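Local coordinates for polyhedrin (Uranotaenia sapphirina cypovirus, PDB 4ZQX), which forms the crystalline matrix of cypovirus polyhedra, the protein crystals that embed virus particles, and binds ATP, at residues A[118-123]-A[171-176]. Sequence-based numbering, arbitrary orientation.
Sequences DIRGPT and PVSIAV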
loop_
_atom_site.group_PDB
_atom_site.type_symbol
_atom_site.label_atom_id
_atom_site.label_comp_id
_atom_site.label_asym_id
_atom_site.label_seq_id
_atom_site.Cartn_x
_atom_site.Cartn_y
_atom_site.Cartn_z
ATOM N N ASP A 118 9.045 2.295 -15.645
ATOM C CA ASP A 118 8.405 3.495 -16.159
ATOM C C ASP A 118 8.750 4.666 -15.241
ATOM O O ASP A 118 8.362 4.682 -14.071
ATOM C CB ASP A 118 6.892 3.228 -16.215
ATOM C CG ASP A 118 6.090 4.354 -16.864
ATOM O OD1 ASP A 118 6.673 5.249 -17.522
ATOM O OD2 ASP A 118 4.846 4.304 -16.727
ATOM N N ILE A 119 9.506 5.623 -15.772
ATOM C CA ILE A 119 9.839 6.857 -15.065
ATOM C C ILE A 119 8.760 7.883 -15.391
ATOM O O ILE A 119 8.626 8.301 -16.560
ATOM C CB ILE A 119 11.194 7.392 -15.495
ATOM C CG1 ILE A 119 12.267 6.305 -15.368
ATOM C CG2 ILE A 119 11.570 8.621 -14.668
ATOM C CD1 ILE A 119 12.418 5.727 -13.994
ATOM N N ARG A 120 7.992 8.257 -14.360
ATOM C CA ARG A 120 6.775 9.059 -14.517
ATOM C C ARG A 120 6.983 10.450 -13.937
ATOM O O ARG A 120 8.006 10.712 -13.334
ATOM C CB ARG A 120 5.577 8.368 -13.843
ATOM C CG ARG A 120 5.329 6.948 -14.376
ATOM C CD ARG A 120 4.225 6.226 -13.645
ATOM N NE ARG A 120 2.896 6.793 -13.888
ATOM C CZ ARG A 120 2.125 6.500 -14.932
ATOM N NH1 ARG A 120 2.542 5.647 -15.868
ATOM N NH2 ARG A 120 0.922 7.058 -15.043
ATOM N N GLY A 121 6.011 11.339 -14.141
ATOM C CA GLY A 121 6.139 12.724 -13.731
ATOM C C GLY A 121 6.034 12.940 -12.237
ATOM O O GLY A 121 5.786 12.007 -11.460
ATOM N N PRO A 122 6.226 14.193 -11.816
ATOM C CA PRO A 122 6.364 14.486 -10.384
ATOM C C PRO A 122 5.087 14.273 -9.577
ATOM O O PRO A 122 5.159 14.224 -8.341
ATOM C CB PRO A 122 6.773 15.962 -10.360
ATOM C CG PRO A 122 6.485 16.493 -11.725
ATOM C CD PRO A 122 6.512 15.354 -12.673
ATOM N N THR A 123 3.945 14.150 -10.247
ATOM C CA THR A 123 2.690 13.850 -9.551
ATOM C C THR A 123 2.084 12.523 -9.993
ATOM O O THR A 123 0.928 12.238 -9.697
ATOM C CB THR A 123 1.644 14.980 -9.691
ATOM O OG1 THR A 123 1.277 15.157 -11.062
ATOM C CG2 THR A 123 2.186 16.281 -9.135
ATOM N N PRO A 171 12.161 16.332 -10.428
ATOM C CA PRO A 171 11.654 15.180 -9.681
ATOM C C PRO A 171 10.860 14.238 -10.567
ATOM O O PRO A 171 10.171 14.672 -11.480
ATOM C CB PRO A 171 10.707 15.800 -8.642
ATOM C CG PRO A 171 11.023 17.251 -8.618
ATOM C CD PRO A 171 11.540 17.590 -9.976
ATOM N N VAL A 172 10.946 12.952 -10.257
ATOM C CA VAL A 172 10.201 11.921 -10.968
ATOM C C VAL A 172 9.547 10.987 -9.955
ATOM O O VAL A 172 9.892 11.014 -8.769
ATOM C CB VAL A 172 11.136 11.107 -11.890
ATOM C CG1 VAL A 172 11.768 12.021 -12.916
ATOM C CG2 VAL A 172 12.195 10.387 -11.073
ATOM N N SER A 173 8.601 10.178 -10.436
ATOM C CA SER A 173 8.042 9.055 -9.676
ATOM C C SER A 173 8.322 7.779 -10.469
ATOM O O SER A 173 8.710 7.851 -11.637
ATOM C CB SER A 173 6.547 9.239 -9.444
ATOM O OG SER A 173 5.851 9.392 -10.670
ATOM N N ILE A 174 8.157 6.621 -9.838
ATOM C CA ILE A 174 8.592 5.364 -10.439
ATOM C C ILE A 174 7.527 4.293 -10.367
ATOM O O ILE A 174 6.889 4.103 -9.325
ATOM C CB ILE A 174 9.846 4.804 -9.715
ATOM C CG1 ILE A 174 11.018 5.778 -9.816
ATOM C CG2 ILE A 174 10.240 3.463 -10.301
ATOM C CD1 ILE A 174 12.244 5.321 -9.022
ATOM N N ALA A 175 7.346 3.584 -11.473
ATOM C CA ALA A 175 6.530 2.370 -11.484
ATOM C C ALA A 175 7.283 1.252 -12.189
ATOM O O ALA A 175 7.563 1.343 -13.381
ATOM C CB ALA A 175 5.209 2.616 -12.173
ATOM N N VAL A 176 7.603 0.215 -11.429
ATOM C CA VAL A 176 8.316 -0.946 -11.934
ATOM C C VAL A 176 7.395 -2.145 -11.783
ATOM O O VAL A 176 6.858 -2.388 -10.700
ATOM C CB VAL A 176 9.616 -1.189 -11.137
ATOM C CG1 VAL A 176 10.383 -2.396 -11.683
ATOM C CG2 VAL A 176 10.480 0.017 -11.203
#
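Arg120 and Ser173 form an antiparallel hydrogen-bonded pair. Arg120 N gives a hydrogen bond to Ser173 O at 2.8 Å, and Ser173 N returns one to Arg120 O at 3.0 Å. The returned bond reaches Arg120 O from above its carbonyl plane. The Ser173 hydroxyl adds a third link. With chi1 57°, OG sits between the backbone N and the carbonyl carbon and donates to Gly121 O at 2.7 Å, in the plane of that carbonyl. This side-chain bond ties Gly121, just past the end of strand 116-120, to Ser173. The same OG lies 3.3 Å from Arg120 CB, so the packing is tight here. Asp118 and Ala175 make the second hydrogen-bonded pair, again with two backbone bonds.

Arg120 CD touches Ala175 CB at 4.0 Å, and the end of the side chain then leads away from strand 173-179. Its NH1 forms a salt bridge with Asp118 OD2 at 2.8 Å, on the syn side of the carboxylate. Asp136 is a second acidic partner, at NH2, and Gly124 O and Arg137 O also hold the guanidinium. Thr203 and Pro205 of a second subunit pack on Ala175 and Ser173.

On the other face, the Ile119 and Val172 side chains cross obliquely, with Ile119 CG2 3.8 Å from Val172 CB. The contact is looser toward Ile174, where Ile119 CD1 lies 4.4 Å from Ile174 CG1. Asp118 and Ile119 are partly exposed, while the Arg120-Ser173 end is buried.

The arrangement is an antiparallel strand pairing in the three-stranded sheet of the polyhedrin fold, with 173-179 in the middle, bonded also to strand 50-55 through Ile174 and Val176, and 116-120 outermost within this chain.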